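Local coordinates for protein 3-keto-5-aminohexanoate cleavage enzyme (Ralstonia eutropha, PDB 3C6C) that probably acts as a metal-dependent beta-keto acid cleavage enzyme that splits 3-keto-5-aminohexanoate or a related substrate, at residues A[37-42]-A[278-282]; A[129-133]-A[171-176]; A[142-148]-A[181-187]. All blocks are in the same frame, centred on the assembly; numbering follows the deposited sequence.

Contact 1: residues A[37-42]-A[278-282]. With EDO (1,2-ethanediol), chain F.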
# COMPACT_ATOMS: atom_id res chain seq x y z
N ASN A 37 26.27 -25.99 11.10
CA ASN A 37 27.14 -25.22 12.01
C ASN A 37 27.34 -26.00 13.30
O ASN A 37 26.46 -26.02 14.16
CB ASN A 37 26.54 -23.83 12.28
CG ASN A 37 27.34 -23.04 13.26
OD1 ASN A 37 28.31 -23.53 13.86
ND2 ASN A 37 26.93 -21.76 13.45
N PRO A 38 28.48 -26.69 13.44
CA PRO A 38 28.68 -27.62 14.55
C PRO A 38 28.81 -26.96 15.93
O PRO A 38 28.87 -27.66 16.95
CB PRO A 38 29.95 -28.40 14.16
CG PRO A 38 30.43 -27.86 12.92
CD PRO A 38 29.57 -26.73 12.45
N LYS A 39 28.81 -25.64 15.97
CA LYS A 39 28.67 -24.94 17.28
C LYS A 39 27.27 -25.12 17.87
O LYS A 39 27.08 -25.05 19.09
CB LYS A 39 28.99 -23.46 17.17
CG LYS A 39 30.46 -23.25 17.03
CD LYS A 39 30.83 -21.78 17.04
CE LYS A 39 32.35 -21.65 17.06
NZ LYS A 39 32.81 -20.25 17.31
N HIS A 40 26.31 -25.39 17.00
CA HIS A 40 24.94 -25.70 17.46
C HIS A 40 24.91 -27.14 18.00
O HIS A 40 25.08 -28.09 17.27
CB HIS A 40 23.90 -25.52 16.36
CG HIS A 40 22.49 -25.60 16.89
ND1 HIS A 40 22.06 -26.66 17.66
CD2 HIS A 40 21.44 -24.74 16.80
CE1 HIS A 40 20.80 -26.46 18.01
NE2 HIS A 40 20.40 -25.30 17.51
N PRO A 41 24.70 -27.30 19.31
CA PRO A 41 25.00 -28.58 19.95
C PRO A 41 23.95 -29.66 19.81
O PRO A 41 24.13 -30.77 20.28
CB PRO A 41 25.16 -28.19 21.42
CG PRO A 41 24.28 -27.00 21.57
CD PRO A 41 24.38 -26.25 20.30
N SER A 42 22.83 -29.30 19.19
CA SER A 42 21.70 -30.23 19.03
C SER A 42 21.08 -30.16 17.65
O SER A 42 19.92 -30.51 17.46
CB SER A 42 20.61 -30.01 20.10
OG SER A 42 20.08 -28.70 20.05
N VAL A 278 22.62 -17.06 21.37
CA VAL A 278 22.05 -18.24 22.07
C VAL A 278 21.32 -19.15 21.10
O VAL A 278 20.35 -18.72 20.52
CB VAL A 278 21.03 -17.83 23.16
CG1 VAL A 278 20.46 -19.04 23.88
CG2 VAL A 278 21.66 -16.85 24.16
N PHE A 279 21.79 -20.38 20.95
CA PHE A 279 21.14 -21.34 20.06
C PHE A 279 19.79 -21.82 20.62
O PHE A 279 19.61 -21.99 21.83
CB PHE A 279 22.03 -22.56 19.80
CG PHE A 279 23.26 -22.25 18.99
CD1 PHE A 279 23.15 -21.72 17.71
CD2 PHE A 279 24.53 -22.44 19.52
CE1 PHE A 279 24.27 -21.46 16.96
CE2 PHE A 279 25.65 -22.14 18.76
CZ PHE A 279 25.52 -21.66 17.49
N ALA A 280 18.87 -22.02 19.69
CA ALA A 280 17.51 -22.54 19.96
C ALA A 280 17.36 -24.02 19.66
O ALA A 280 18.06 -24.60 18.82
CB ALA A 280 16.46 -21.77 19.12
N THR A 281 16.40 -24.63 20.34
CA THR A 281 15.78 -25.86 19.84
C THR A 281 14.53 -25.52 19.01
O THR A 281 13.94 -24.45 19.13
CB THR A 281 15.36 -26.81 20.99
OG1 THR A 281 14.20 -26.27 21.66
CG2 THR A 281 16.55 -27.10 22.01
N ASN A 282 14.10 -26.48 18.20
CA ASN A 282 12.86 -26.32 17.43
C ASN A 282 11.69 -26.09 18.36
O ASN A 282 10.89 -25.21 18.13
CB ASN A 282 12.60 -27.51 16.52
CG ASN A 282 13.42 -27.45 15.25
OD1 ASN A 282 13.20 -26.58 14.40
ND2 ASN A 282 14.36 -28.39 15.11
C1 EDO F . 21.06 -25.18 22.20
O1 EDO F . 21.76 -24.82 23.41
C2 EDO F . 19.94 -26.16 22.51
O2 EDO F . 20.42 -27.50 22.34
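His40 and Phe279 bring the two backbones to 6.3 Å, CA to CA; 37-42 is an irregular loop that opens with a type I turn from Asn37 to His40, and 278-282 is leaving a two-residue strand. The two side chains run antiparallel alongside each other. The backbone CA of His40 sits over the middle of the Phe279 ring, 3.9 Å from its centroid, and Phe279 CB lies over one face of the imidazole, nearer its rim; both are CH-pi contacts. The ring planes meet obliquely, at 43°. With CG anti to the backbone N (chi1 -170°), the imidazole reaches beyond Phe279 to the next residue, where His40 NE2 donates to Ala280 O at 2.8 Å. On the other nitrogen, His40 ND1 accepts Ser42 N at 3.1 Å, almost in the ring plane; with a bond at each nitrogen, the ring's rotation is fixed. Lys39 O approaches Phe279 CE2, while Pro41 CD rests near Phe279 CD2. At the more exposed end, an ethanediol, probably from the crystallisation liquor, shares a hydrogen bond between its O2 and Ser42 OG (2.6 Å) and touches Thr281 CG2. Asn37 OD1 takes Lys39 N in an Asx turn, and Thr281, at the N-cap of helix 282-295, bonds the backbone N of Gln284 through OG1. The arrangement is one of packed beta-alpha loops, those following the neighbouring strands 23-29 and 264-266 of the TIM barrel.

Contact 2: residues A[129-133]-A[171-176]; sequences VAERV and AMARRF
Val133 and Met172, a selenomethionine, make the closest approach here: Val133 CG1 lies 3.5 Å from Met172 SE and almost as near to its CE. Met172 was modelled in two conformers, and its contacts, including this first one, hold for the one described. The bends of its chain at chi2 (-65°) and chi3 (-79°) turn the selenium toward Val133 and Val129. There it is flanked by both valines, with Val129 CG1 at 3.9 Å from Met172 SE. Arg132 contributes its aliphatic chain, lying roughly perpendicular to Met172, with Arg132 CB 4.0 Å from Met172 CE and CD close to the selenium; its guanidinium end turns off to Val127 O and Asn164. Phe176 closes this buried end loosely, presenting its ring edge to Val133 CG1, which lies 4.4 Å from Phe176 CE1. The other side is thinner and partly open to solvent. Val129 CG2 meets Ala171 CB at 3.9 Å, and Val129 CG1 rests on Arg175 CG. The charged head of Arg175 finds its partners elsewhere, in salt bridges with Glu137 and Glu178. No hydrogen bond joins the two segments, so the contact relies on apolar packing alone. The short helix 129-132, followed closely by helix 134-139, thus lies against the flank of helix 166-179. That longer helix in turn covers strand 143-147, with Met172 on Leu146 and Phe176 on Ala144.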
# COMPACT_ATOMS: atom_id res chain seq x y z
N VAL A 129 11.93 -35.39 -13.22
CA VAL A 129 10.74 -35.47 -12.36
C VAL A 129 10.66 -36.81 -11.64
O VAL A 129 10.44 -36.88 -10.43
CB VAL A 129 9.45 -35.21 -13.17
CG1 VAL A 129 8.21 -35.67 -12.40
CG2 VAL A 129 9.37 -33.72 -13.53
N ALA A 130 10.89 -37.88 -12.38
CA ALA A 130 10.65 -39.22 -11.84
C ALA A 130 11.58 -39.46 -10.64
O ALA A 130 11.21 -40.10 -9.64
CB ALA A 130 10.87 -40.29 -12.89
N GLU A 131 12.79 -38.94 -10.75
CA GLU A 131 13.73 -39.11 -9.65
C GLU A 131 13.39 -38.14 -8.51
O GLU A 131 13.47 -38.48 -7.33
CB GLU A 131 15.18 -38.92 -10.08
CG GLU A 131 16.10 -39.63 -9.10
CD GLU A 131 17.56 -39.37 -9.35
OE1 GLU A 131 17.95 -38.98 -10.48
OE2 GLU A 131 18.33 -39.56 -8.39
N ARG A 132 12.98 -36.95 -8.89
CA ARG A 132 12.66 -35.92 -7.88
C ARG A 132 11.57 -36.38 -6.93
O ARG A 132 11.53 -35.99 -5.76
CB ARG A 132 12.23 -34.61 -8.54
CG ARG A 132 13.36 -33.81 -9.12
CD ARG A 132 12.81 -32.48 -9.53
NE ARG A 132 13.64 -31.75 -10.48
CZ ARG A 132 13.45 -30.47 -10.75
NH1 ARG A 132 12.45 -29.83 -10.12
NH2 ARG A 132 14.22 -29.82 -11.63
N VAL A 133 10.68 -37.22 -7.43
CA VAL A 133 9.46 -37.53 -6.66
C VAL A 133 9.54 -38.90 -6.00
O VAL A 133 8.59 -39.36 -5.35
CB VAL A 133 8.15 -37.40 -7.51
CG1 VAL A 133 7.97 -35.95 -8.10
CG2 VAL A 133 8.08 -38.47 -8.59
N ALA A 171 4.59 -30.90 -14.55
CA ALA A 171 4.70 -32.37 -14.44
C ALA A 171 4.69 -32.81 -12.98
O ALA A 171 4.03 -33.80 -12.60
CB ALA A 171 5.93 -32.89 -15.17
N MSE A 172 5.39 -32.02 -12.15
CA MSE A 172 5.48 -32.25 -10.69
C MSE A 172 4.12 -32.14 -10.05
O MSE A 172 3.70 -32.97 -9.25
CB MSE A 172 6.39 -31.20 -10.02
CG MSE A 172 7.87 -31.29 -10.37
SE MSE A 172 8.70 -32.93 -9.73
CE MSE A 172 8.94 -32.45 -7.88
N ALA A 173 3.44 -31.06 -10.41
CA ALA A 173 2.11 -30.77 -9.88
C ALA A 173 1.20 -31.95 -10.17
O ALA A 173 0.45 -32.43 -9.31
CB ALA A 173 1.52 -29.47 -10.48
N ARG A 174 1.28 -32.42 -11.41
CA ARG A 174 0.47 -33.58 -11.85
C ARG A 174 0.80 -34.86 -11.05
O ARG A 174 -0.11 -35.59 -10.63
CB ARG A 174 0.59 -33.83 -13.36
CG ARG A 174 -0.46 -34.83 -13.84
CD ARG A 174 -0.46 -35.01 -15.36
NE ARG A 174 -0.78 -33.79 -16.12
CZ ARG A 174 -2.00 -33.43 -16.50
NH1 ARG A 174 -3.05 -34.19 -16.19
NH2 ARG A 174 -2.19 -32.32 -17.20
N ARG A 175 2.08 -35.08 -10.80
CA ARG A 175 2.51 -36.24 -10.01
C ARG A 175 1.95 -36.17 -8.59
O ARG A 175 1.49 -37.18 -8.03
CB ARG A 175 4.03 -36.43 -9.99
CG ARG A 175 4.57 -37.03 -11.26
CD ARG A 175 3.95 -38.43 -11.51
NE ARG A 175 4.51 -39.47 -10.63
CZ ARG A 175 3.80 -40.43 -10.06
NH1 ARG A 175 2.49 -40.50 -10.23
NH2 ARG A 175 4.40 -41.33 -9.31
N PHE A 176 1.96 -34.97 -8.02
CA PHE A 176 1.46 -34.79 -6.66
C PHE A 176 -0.02 -35.13 -6.63
O PHE A 176 -0.51 -35.76 -5.70
CB PHE A 176 1.62 -33.34 -6.15
CG PHE A 176 3.05 -32.94 -5.74
CD1 PHE A 176 4.19 -33.42 -6.37
CD2 PHE A 176 3.21 -32.00 -4.73
CE1 PHE A 176 5.47 -33.00 -5.97
CE2 PHE A 176 4.47 -31.58 -4.34
CZ PHE A 176 5.59 -32.06 -4.97

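Contact 3: residues A[142-148]-A[181-187]; sequences EIASLDI and IKPELEV
Glu186 N donates to Leu146 O at 2.8 Å in a nearly straight bond (171° at the hydrogen), and Leu185 CA adds only a longer, weaker C-H contact to the same oxygen. This parallel pattern runs along the pair. Ala144 O takes Glu184 N at 2.9 Å, with Pro183 CA beside it, and Lys182 O and Glu184 O receive Ala144 N and Leu146 N in return. Pro183 brings no N-H, yet the register is unbroken because its turn in the pattern falls where this strand's nitrogen points away from 142-148. The strand directions differ by 32°, a marked twist. On the face bearing Ser145, Glu184 and Glu186, acidic groups gather in a buried place. Glu184 reaches out extended, CG anti to the backbone N, whereas Glu186 bends at chi2 and swings its carboxylate back; Glu184 OE1 and Glu186 OE2 come to 2.6 Å. Ser145 has two modelled conformers; in the one described, its OG lies 3.0 Å from Glu186 OE2 and bonds to Asn101. Gln212 holds Glu186 OE1, and the nickel ion lies about 5 Å from the Ser145 side chain. Ala144, Leu146, Pro183 and Leu185 lie on the other face. Apolar contacts mark the two ends: Ala144 CB touches Ile181 CG2 at 3.8 Å, and Ile148 CD1 packs on Leu185 CB at 4.0 Å. These barrel strands lie between strand 99-103, beside 143-147, and strand 210-214, beside 182-187, while helix 166-179, which lies in the crossover between them, covers Ala144, Leu146 and Pro183.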
# COMPACT_ATOMS: atom_id res chain seq x y z
N GLU A 142 1.39 -35.90 3.59
CA GLU A 142 0.15 -35.17 3.22
C GLU A 142 0.49 -33.98 2.34
O GLU A 142 -0.27 -33.58 1.47
CB GLU A 142 -0.66 -34.72 4.45
CG GLU A 142 -1.42 -35.91 5.03
CD GLU A 142 -1.92 -35.66 6.43
OE1 GLU A 142 -1.10 -35.64 7.38
OE2 GLU A 142 -3.16 -35.55 6.57
N ILE A 143 1.67 -33.44 2.58
CA ILE A 143 2.12 -32.20 1.92
C ILE A 143 3.54 -32.37 1.44
O ILE A 143 4.32 -33.10 2.03
CB ILE A 143 2.02 -30.99 2.88
CG1 ILE A 143 0.59 -30.77 3.37
CG2 ILE A 143 2.59 -29.72 2.25
CD1 ILE A 143 0.48 -29.75 4.50
N ALA A 144 3.87 -31.72 0.34
CA ALA A 144 5.29 -31.57 -0.09
C ALA A 144 5.52 -30.19 -0.69
O ALA A 144 4.62 -29.61 -1.29
CB ALA A 144 5.71 -32.68 -1.08
N SER A 145 6.72 -29.68 -0.47
CA SER A 145 7.10 -28.33 -0.91
C SER A 145 7.64 -28.30 -2.34
O SER A 145 8.53 -29.08 -2.72
CB SER A 145 8.14 -27.73 0.04
OG SER A 145 7.63 -27.70 1.37
N LEU A 146 7.10 -27.37 -3.09
CA LEU A 146 7.42 -27.15 -4.49
C LEU A 146 7.74 -25.68 -4.72
O LEU A 146 6.88 -24.80 -4.55
CB LEU A 146 6.22 -27.54 -5.35
CG LEU A 146 6.48 -27.70 -6.86
CD1 LEU A 146 7.54 -28.73 -7.15
CD2 LEU A 146 5.20 -28.06 -7.56
N ASP A 147 8.99 -25.44 -5.08
CA ASP A 147 9.51 -24.09 -5.30
C ASP A 147 9.18 -23.72 -6.74
O ASP A 147 9.80 -24.20 -7.67
CB ASP A 147 11.03 -24.00 -5.10
CG ASP A 147 11.46 -24.14 -3.64
OD1 ASP A 147 10.61 -24.26 -2.77
OD2 ASP A 147 12.68 -24.17 -3.39
N ILE A 148 8.15 -22.90 -6.90
CA ILE A 148 7.59 -22.67 -8.26
C ILE A 148 8.24 -21.49 -8.95
O ILE A 148 7.58 -20.54 -9.35
CB ILE A 148 6.05 -22.57 -8.29
CG1 ILE A 148 5.49 -21.51 -7.35
CG2 ILE A 148 5.47 -23.98 -8.06
CD1 ILE A 148 4.04 -21.19 -7.69
N ILE A 181 -0.88 -36.01 -2.82
CA ILE A 181 -0.07 -35.12 -1.99
C ILE A 181 -0.38 -33.67 -2.37
O ILE A 181 -0.40 -33.31 -3.56
CB ILE A 181 1.45 -35.42 -2.18
CG1 ILE A 181 1.78 -36.88 -1.85
CG2 ILE A 181 2.31 -34.45 -1.41
CD1 ILE A 181 3.20 -37.30 -2.26
N LYS A 182 -0.59 -32.84 -1.35
CA LYS A 182 -0.89 -31.41 -1.57
C LYS A 182 0.40 -30.62 -1.69
O LYS A 182 1.25 -30.68 -0.78
CB LYS A 182 -1.80 -30.85 -0.47
CG LYS A 182 -2.26 -29.42 -0.72
CD LYS A 182 -3.30 -28.93 0.30
CE LYS A 182 -4.63 -29.52 0.11
NZ LYS A 182 -5.21 -29.22 -1.23
N PRO A 183 0.59 -29.90 -2.81
CA PRO A 183 1.78 -29.05 -2.83
C PRO A 183 1.62 -27.78 -2.03
O PRO A 183 0.55 -27.14 -2.01
CB PRO A 183 1.93 -28.69 -4.32
CG PRO A 183 0.50 -28.68 -4.83
CD PRO A 183 -0.20 -29.78 -4.06
N GLU A 184 2.71 -27.45 -1.34
CA GLU A 184 2.95 -26.11 -0.80
C GLU A 184 3.78 -25.34 -1.81
O GLU A 184 4.97 -25.60 -2.03
CB GLU A 184 3.64 -26.17 0.56
CG GLU A 184 3.70 -24.82 1.25
CD GLU A 184 4.37 -24.92 2.60
OE1 GLU A 184 5.58 -25.28 2.64
OE2 GLU A 184 3.68 -24.63 3.61
N LEU A 185 3.11 -24.38 -2.44
CA LEU A 185 3.69 -23.61 -3.53
C LEU A 185 4.51 -22.49 -2.94
O LEU A 185 3.98 -21.48 -2.43
CB LEU A 185 2.59 -23.03 -4.45
CG LEU A 185 1.57 -24.02 -5.00
CD1 LEU A 185 0.46 -23.27 -5.74
CD2 LEU A 185 2.25 -25.07 -5.89
N GLU A 186 5.82 -22.68 -3.04
CA GLU A 186 6.80 -21.74 -2.49
C GLU A 186 7.13 -20.66 -3.52
O GLU A 186 7.61 -20.94 -4.62
CB GLU A 186 8.08 -22.43 -2.02
CG GLU A 186 7.94 -23.81 -1.34
CD GLU A 186 7.25 -23.82 0.00
OE1 GLU A 186 7.01 -22.74 0.60
OE2 GLU A 186 6.95 -24.96 0.49
N VAL A 187 6.87 -19.43 -3.12
CA VAL A 187 6.99 -18.25 -3.99
C VAL A 187 7.95 -17.19 -3.47
O VAL A 187 8.04 -16.91 -2.26
CB VAL A 187 5.57 -17.63 -4.28
CG1 VAL A 187 4.63 -18.70 -4.91
CG2 VAL A 187 4.95 -16.97 -3.00

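In the fold
Contact 3 is the buried one, inside the barrel wall; contacts 1 and 2 are only partly buried and lie on opposite sides of the chain's centre, their own centres 34 Å apart. Helix 166-179 of contact 2 belongs to the beta-alpha-beta unit whose strands form contact 3: it runs into strand 182-187, Phe176 O probably accepts Ile181 N at 2.9 Å, and Phe176 CD2 packs on Pro183 CB at 3.6 Å. The chemistry follows place: backbone bonds and an acidic inner face in contact 3, purely apolar helix packing in contact 2, and a histidine-phenylalanine pair between loops in contact 1, whose segments enclose the other two along the chain.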